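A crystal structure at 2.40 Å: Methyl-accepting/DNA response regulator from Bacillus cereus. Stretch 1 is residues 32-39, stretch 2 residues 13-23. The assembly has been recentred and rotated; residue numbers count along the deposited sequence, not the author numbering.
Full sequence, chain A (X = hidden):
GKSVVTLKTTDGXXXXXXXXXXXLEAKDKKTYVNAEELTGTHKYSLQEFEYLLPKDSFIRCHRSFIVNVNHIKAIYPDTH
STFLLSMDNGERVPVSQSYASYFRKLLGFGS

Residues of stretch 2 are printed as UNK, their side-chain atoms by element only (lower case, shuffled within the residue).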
ATOM      1  N   TYR A  32      21.369 -13.131 -10.475  1.00 62.97           N
ATOM      2  CA  TYR A  32      20.217 -13.986 -10.316  1.00 62.51           C
ATOM      3  C   TYR A  32      19.268 -13.273  -9.393  1.00 61.62           C
ATOM      4  O   TYR A  32      19.633 -12.913  -8.301  1.00 59.82           O
ATOM      5  CB  TYR A  32      20.626 -15.325  -9.720  1.00 62.96           C
ATOM      6  CG  TYR A  32      21.329 -16.177 -10.708  1.00 63.75           C
ATOM      7  CD1 TYR A  32      22.728 -16.123 -10.845  1.00 64.37           C
ATOM      8  CD2 TYR A  32      20.606 -17.025 -11.537  1.00 63.97           C
ATOM      9  CE1 TYR A  32      23.389 -16.897 -11.770  1.00 63.90           C
ATOM     10  CE2 TYR A  32      21.256 -17.812 -12.473  1.00 65.20           C
ATOM     11  CZ  TYR A  32      22.648 -17.742 -12.589  1.00 64.90           C
ATOM     12  OH  TYR A  32      23.265 -18.529 -13.530  1.00 66.11           O
ATOM     13  N   VAL A  33      18.056 -13.062  -9.876  1.00 61.66           N
ATOM     14  CA  VAL A  33      16.963 -12.517  -9.100  1.00 61.87           C
ATOM     15  C   VAL A  33      16.135 -13.703  -8.576  1.00 62.05           C
ATOM     16  O   VAL A  33      15.524 -14.448  -9.343  1.00 61.79           O
ATOM     17  CB  VAL A  33      16.120 -11.527  -9.956  1.00 62.18           C
ATOM     18  CG1 VAL A  33      15.180 -10.738  -9.075  1.00 61.84           C
ATOM     19  CG2 VAL A  33      17.025 -10.569 -10.723  1.00 60.44           C
ATOM     20  N   ASN A  34      16.178 -13.883  -7.256  1.00 62.63           N
ATOM     21  CA  ASN A  34      15.453 -14.920  -6.537  1.00 62.74           C
ATOM     22  C   ASN A  34      14.128 -14.393  -5.958  1.00 63.11           C
ATOM     23  O   ASN A  34      14.106 -13.705  -4.928  1.00 62.77           O
ATOM     24  CB  ASN A  34      16.318 -15.457  -5.412  1.00 62.29           C
ATOM     25  CG  ASN A  34      17.479 -16.309  -5.908  1.00 63.83           C
ATOM     26  OD1 ASN A  34      18.518 -15.791  -6.349  1.00 64.13           O
ATOM     27  ND2 ASN A  34      17.319 -17.629  -5.792  1.00 61.91           N
ATOM     28  N   ALA A  35      13.041 -14.728  -6.642  1.00 63.82           N
ATOM     29  CA  ALA A  35      11.682 -14.332  -6.281  1.00 64.45           C
ATOM     30  C   ALA A  35      10.987 -15.514  -5.619  1.00 66.13           C
ATOM     31  O   ALA A  35      11.477 -16.644  -5.621  1.00 65.78           O
ATOM     32  CB  ALA A  35      10.913 -13.850  -7.510  1.00 63.41           C
ATOM     33  N   GLU A  36       9.840 -15.258  -5.021  1.00 68.62           N
ATOM     34  CA  GLU A  36       9.239 -16.261  -4.147  1.00 71.28           C
ATOM     35  C   GLU A  36       8.967 -17.585  -4.865  1.00 72.31           C
ATOM     36  O   GLU A  36       9.153 -18.660  -4.286  1.00 72.56           O
ATOM     37  CB  GLU A  36       7.945 -15.743  -3.549  1.00 71.27           C
ATOM     38  CG  GLU A  36       8.096 -14.560  -2.628  1.00 72.06           C
ATOM     39  CD  GLU A  36       6.765 -14.008  -2.248  1.00 72.04           C
ATOM     40  OE1 GLU A  36       5.758 -14.417  -2.844  1.00 79.71           O
ATOM     41  OE2 GLU A  36       6.687 -13.154  -1.367  1.00 76.93           O
ATOM     42  N   GLU A  37       8.519 -17.488  -6.117  1.00 73.72           N
ATOM     43  CA  GLU A  37       8.100 -18.636  -6.898  1.00 74.69           C
ATOM     44  C   GLU A  37       9.034 -18.965  -8.050  1.00 73.94           C
ATOM     45  O   GLU A  37       8.853 -20.001  -8.671  1.00 74.01           O
ATOM     46  CB  GLU A  37       6.698 -18.381  -7.471  1.00 75.48           C
ATOM     47  CG  GLU A  37       5.569 -18.377  -6.426  1.00 79.08           C
ATOM     48  CD  GLU A  37       4.163 -18.147  -7.049  1.00 81.78           C
ATOM     49  OE1 GLU A  37       4.061 -17.946  -8.301  1.00 88.35           O
ATOM     50  OE2 GLU A  37       3.153 -18.190  -6.277  1.00 90.68           O
ATOM     51  N   LEU A  38       9.976 -18.092  -8.403  1.00 73.06           N
ATOM     52  CA  LEU A  38      10.943 -18.446  -9.444  1.00 72.61           C
ATOM     53  C   LEU A  38      12.249 -17.667  -9.357  1.00 71.39           C
ATOM     54  O   LEU A  38      12.369 -16.717  -8.586  1.00 70.69           O
ATOM     55  CB  LEU A  38      10.325 -18.415 -10.864  1.00 72.94           C
ATOM     56  CG  LEU A  38       9.986 -17.194 -11.747  1.00 74.37           C
ATOM     57  CD1 LEU A  38       9.998 -15.884 -10.995  1.00 75.46           C
ATOM     58  CD2 LEU A  38      10.910 -17.123 -12.972  1.00 76.18           C
ATOM     59  N   THR A  39      13.230 -18.138 -10.124  1.00 69.92           N
ATOM     60  CA  THR A  39      14.526 -17.534 -10.206  1.00 69.17           C
ATOM     61  C   THR A  39      14.897 -17.297 -11.639  1.00 67.93           C
ATOM     62  O   THR A  39      14.511 -18.006 -12.526  1.00 67.20           O
ATOM     63  CB  THR A  39      15.591 -18.337  -9.454  1.00 69.41           C
ATOM     64  OG1 THR A  39      15.182 -18.408  -8.082  1.00 71.60           O
ATOM     65  CG2 THR A  39      16.984 -17.604  -9.515  1.00 69.54           C
ATOM     66  N   UNK A  13      10.257 -14.242 -20.530  1.00 68.05           N
ATOM     67  CA  UNK A  13      10.630 -13.379 -19.367  1.00 66.68           C
ATOM     68  C   UNK A  13       9.421 -13.143 -18.469  1.00 65.08           C
ATOM     69  O   UNK A  13       8.281 -12.981 -18.946  1.00 64.47           O
ATOM     70  c   UNK A  13      11.680 -11.994 -23.044  1.00 61.31           C
ATOM     71  c   UNK A  13      12.556 -11.907 -21.955  1.00 61.52           C
ATOM     72  c   UNK A  13      13.572 -11.833 -24.522  1.00 62.33           C
ATOM     73  c   UNK A  13      13.932 -11.772 -22.194  1.00 62.18           C
ATOM     74  c   UNK A  13      11.102 -12.003 -19.820  1.00 64.59           C
ATOM     75  c   UNK A  13      13.626 -11.783 -19.987  1.00 61.34           C
ATOM     76  c   UNK A  13      12.192 -11.967 -24.303  1.00 61.84           C
ATOM     77  c   UNK A  13      14.459 -11.734 -23.481  1.00 62.15           C
ATOM     78  n   UNK A  13      14.559 -11.697 -20.971  1.00 61.73           N
ATOM     79  c   UNK A  13      12.381 -11.929 -20.538  1.00 62.93           C
ATOM     80  N   UNK A  14       9.680 -13.062 -17.176  1.00 63.48           N
ATOM     81  CA  UNK A  14       8.617 -13.018 -16.204  1.00 62.69           C
ATOM     82  C   UNK A  14       8.776 -11.749 -15.370  1.00 62.71           C
ATOM     83  O   UNK A  14       9.763 -11.605 -14.649  1.00 62.94           O
ATOM     84  c   UNK A  14       8.600 -14.337 -15.387  1.00 63.10           C
ATOM     85  c   UNK A  14       8.431 -15.516 -16.384  1.00 62.59           C
ATOM     86  c   UNK A  14       7.900 -16.765 -15.817  1.00 62.33           C
ATOM     87  c   UNK A  14       7.516 -14.303 -14.296  1.00 62.39           C
ATOM     88  N   UNK A  15       7.831 -10.787 -15.516  1.00 62.46           N
ATOM     89  CA  UNK A  15       7.785  -9.635 -14.613  1.00 62.34           C
ATOM     90  C   UNK A  15       7.381 -10.054 -13.203  1.00 62.33           C
ATOM     91  O   UNK A  15       6.394 -10.751 -13.020  1.00 62.62           O
ATOM     92  c   UNK A  15       6.719  -8.709 -15.238  1.00 62.35           C
ATOM     93  c   UNK A  15       6.779 -10.715 -16.551  1.00 62.29           C
ATOM     94  c   UNK A  15       6.364  -9.290 -16.558  1.00 61.95           C
ATOM     95  N   UNK A  16       8.193  -9.663 -12.225  1.00 62.70           N
ATOM     96  CA  UNK A  16       7.964  -9.981 -10.806  1.00 62.00           C
ATOM     97  C   UNK A  16       7.920  -8.630 -10.049  1.00 61.36           C
ATOM     98  O   UNK A  16       8.766  -7.792 -10.284  1.00 62.57           O
ATOM     99  c   UNK A  16       9.235 -12.113 -11.153  1.00 61.84           C
ATOM    100  c   UNK A  16       9.118 -10.894 -10.288  1.00 62.01           C
ATOM    101  c   UNK A  16       8.921 -11.281  -8.822  1.00 61.62           C
ATOM    102  N   UNK A  17       6.932  -8.403  -9.182  1.00 60.41           N
ATOM    103  CA  UNK A  17       6.931  -7.197  -8.374  1.00 60.25           C
ATOM    104  C   UNK A  17       8.092  -7.177  -7.408  1.00 59.48           C
ATOM    105  O   UNK A  17       8.511  -8.232  -6.942  1.00 60.87           O
ATOM    106  c   UNK A  17       4.907  -8.421  -8.023  1.00 60.45           C
ATOM    107  c   UNK A  17       5.780  -9.272  -8.877  1.00 61.22           C
ATOM    108  c   UNK A  17       5.629  -7.292  -7.549  1.00 59.73           C
ATOM    109  N   UNK A  18       8.602  -6.005  -7.094  1.00 59.09           N
ATOM    110  CA  UNK A  18       9.697  -5.887  -6.126  1.00 60.00           C
ATOM    111  C   UNK A  18       9.385  -6.608  -4.818  1.00 59.66           C
ATOM    112  O   UNK A  18      10.263  -7.206  -4.205  1.00 59.27           O
ATOM    113  c   UNK A  18      11.993  -2.333  -9.055  1.00 63.81           C
ATOM    114  c   UNK A  18      11.409  -1.629  -8.004  1.00 63.81           C
ATOM    115  c   UNK A  18      10.717  -3.690  -6.969  1.00 61.73           C
ATOM    116  c   UNK A  18      10.037  -4.415  -5.829  1.00 60.36           C
ATOM    117  c   UNK A  18      11.338  -4.374  -8.020  1.00 63.29           C
ATOM    118  c   UNK A  18      10.773  -2.319  -6.967  1.00 63.45           C
ATOM    119  c   UNK A  18      11.966  -3.696  -9.061  1.00 61.73           C
ATOM    120  N   UNK A  19       8.116  -6.561  -4.428  1.00 59.39           N
ATOM    121  CA  UNK A  19       7.649  -7.148  -3.180  1.00 59.03           C
ATOM    122  C   UNK A  19       7.862  -8.679  -3.089  1.00 58.26           C
ATOM    123  O   UNK A  19       7.938  -9.226  -2.002  1.00 59.05           O
ATOM    124  o   UNK A  19       5.304  -7.587  -3.789  1.00 60.75           O
ATOM    125  c   UNK A  19       6.160  -6.773  -2.992  1.00 58.56           C
ATOM    126  N   UNK A  20       7.963  -9.339  -4.241  1.00 57.56           N
ATOM    127  CA  UNK A  20       8.148 -10.751  -4.338  1.00 56.87           C
ATOM    128  C   UNK A  20       9.605 -11.156  -4.548  1.00 55.79           C
ATOM    129  O   UNK A  20       9.943 -12.354  -4.549  1.00 55.89           O
ATOM    130  c   UNK A  20       4.251 -12.809  -6.193  1.00 72.31           C
ATOM    131  c   UNK A  20       7.296 -11.299  -5.487  1.00 58.50           C
ATOM    132  c   UNK A  20       5.819 -10.968  -5.374  1.00 61.62           C
ATOM    133  c   UNK A  20       4.962 -12.143  -4.961  1.00 67.10           C
ATOM    134  n   UNK A  20       4.319 -14.367  -6.200  1.00 74.04           N
ATOM    135  N   UNK A  21      10.488 -10.178  -4.693  1.00 54.46           N
ATOM    136  CA  UNK A  21      11.939 -10.469  -4.759  1.00 52.57           C
ATOM    137  C   UNK A  21      12.495 -10.660  -3.338  1.00 50.97           C
ATOM    138  O   UNK A  21      12.362  -9.747  -2.493  1.00 52.54           O
ATOM    139  c   UNK A  21      12.038  -9.081  -6.874  1.00 53.32           C
ATOM    140  c   UNK A  21      14.237  -9.684  -5.637  1.00 50.20           C
ATOM    141  c   UNK A  21      12.713  -9.343  -5.504  1.00 53.00           C
ATOM    142  N   UNK A  22      13.082 -11.824  -3.091  1.00 47.48           N
ATOM    143  CA  UNK A  22      13.625 -12.187  -1.798  1.00 45.74           C
ATOM    144  C   UNK A  22      15.083 -11.721  -1.634  1.00 46.12           C
ATOM    145  O   UNK A  22      15.464 -11.196  -0.599  1.00 44.25           O
ATOM    146  c   UNK A  22      13.147 -16.663  -2.863  1.00 31.49           C
ATOM    147 se   UNK A  22      11.940 -16.168  -1.425  0.65 34.59          SE
ATOM    148  c   UNK A  22      12.161 -14.263  -1.712  1.00 39.75           C
ATOM    149  c   UNK A  22      13.543 -13.715  -1.614  1.00 44.28           C
ATOM    150  N   UNK A  23      15.873 -11.966  -2.671  1.00 47.88           N
ATOM    151  CA  UNK A  23      17.274 -11.576  -2.749  1.00 49.56           C
ATOM    152  C   UNK A  23      17.796 -11.628  -4.210  1.00 50.94           C
ATOM    153  O   UNK A  23      17.128 -12.127  -5.136  1.00 51.25           O
ATOM    154  c   UNK A  23      19.341 -14.306  -2.982  1.00 52.85           C
ATOM    155  c   UNK A  23      17.448 -14.834  -1.625  1.00 49.91           C
ATOM    156  c   UNK A  23      18.601 -16.531  -2.819  1.00 52.04           C
ATOM    157  c   UNK A  23      18.308 -13.880  -2.140  1.00 50.93           C
ATOM    158  c   UNK A  23      17.590 -16.140  -1.948  1.00 50.30           C
ATOM    159  c   UNK A  23      19.486 -15.598  -3.327  1.00 51.25           C
ATOM    160  o   UNK A  23      18.755 -17.867  -3.174  1.00 52.22           O
ATOM    161  c   UNK A  23      18.158 -12.410  -1.782  1.00 50.31           C
TER
HETATM  162  O   HOH W   1       7.250 -14.824  -7.853  1.00 53.18           O

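Position 13 carries ten side-chain atoms, one carbon leading into fused five- and six-membered rings that hold a single nitrogen, and none of them touches stretch 1. This is Trp13; its CA-to-CB bond points away from stretch 1, which therefore sets no demand on the bulky ring system. Position 14 has four carbons, forked at the first, and the end of its two-carbon arm meets the Leu38 side chain: Ile14. Ile14 CD1 lies 4.2 Å from Leu38 CD2, an apolar contact that the longer arm reaches.

At position 15 three carbons close a ring onto the backbone nitrogen, out of reach of stretch 1, so this is Pro15; stretch 1 sets no demand on its side chain. Position 16 shows one carbon bearing two more, which meet the side chains of Ala35 and Leu38, the pattern of Val16. Its short branches fit a buried site: Val16 CG1 lies 3.5 Å from Ala35 CB, and Val16 CG2 lies 3.9 Å from Leu38 CD1. Position 17 repeats the ring closed onto nitrogen, again without contact, and is Pro17. It has no amide hydrogen to donate, but Pro17 O accepts Lys20 N at 3.0 Å.

Position 18, one carbon and a six-carbon ring with no heteroatom, also remote, is Phe18; here too stretch 1 sets no demand. Position 19 has one carbon and one oxygen, neither close to stretch 1: Ser19, small and polar, suits an exposed site in the middle of a short 3-10 segment. Position 20 has four carbons in a row ending in nitrogen, near the carboxylates of Glu36 and Glu37, hence Lys20. Its positive charge suits these neighbours: Lys20 NZ forms long salt bridges to Glu36 OE1 (3.7 Å) and Glu37 OE2 (4.0 Å).

Position 21, again one carbon bearing two, packs against Val33 and is Val21; Val21 CG1 lies 3.7 Å from Val33 CG1. Position 22 is an unbranched chain of two carbons, selenium and a terminal carbon, lying along Ala35 and Glu36, which identifies selenomethionine, Met22. The flexible chain places SE 3.8 Å from Glu36 CA and CE 3.2 Å from Ala35 O. Position 23 has one carbon and a six-carbon ring bearing oxygen, with Asn34 CB over the ring face: Tyr23. Asn34 CB is 3.6 Å from the Tyr23 ring centroid, a CH-pi contact that a flat aromatic surface accommodates well.

The contact is built on an antiparallel pairing interrupted by a beta bulge. Asn34 N donates to Tyr23 O at 2.9 Å, while Asn34 O receives Met22 N at 2.8 Å and, weakly, Tyr23 N at 3.4 Å. One carbonyl thus serves two successive amides, as the shifted register pairs Ala35 with Val21. Beyond it, Glu36 N donates to Lys20 O at 2.9 Å. Asn34 and Tyr23 occupy one sheet face, Ala35 and Val21 the other. Apolar packing and the long salt bridges supplement this framework.

Stretch 2 13-23: WIPVPFSKVMY
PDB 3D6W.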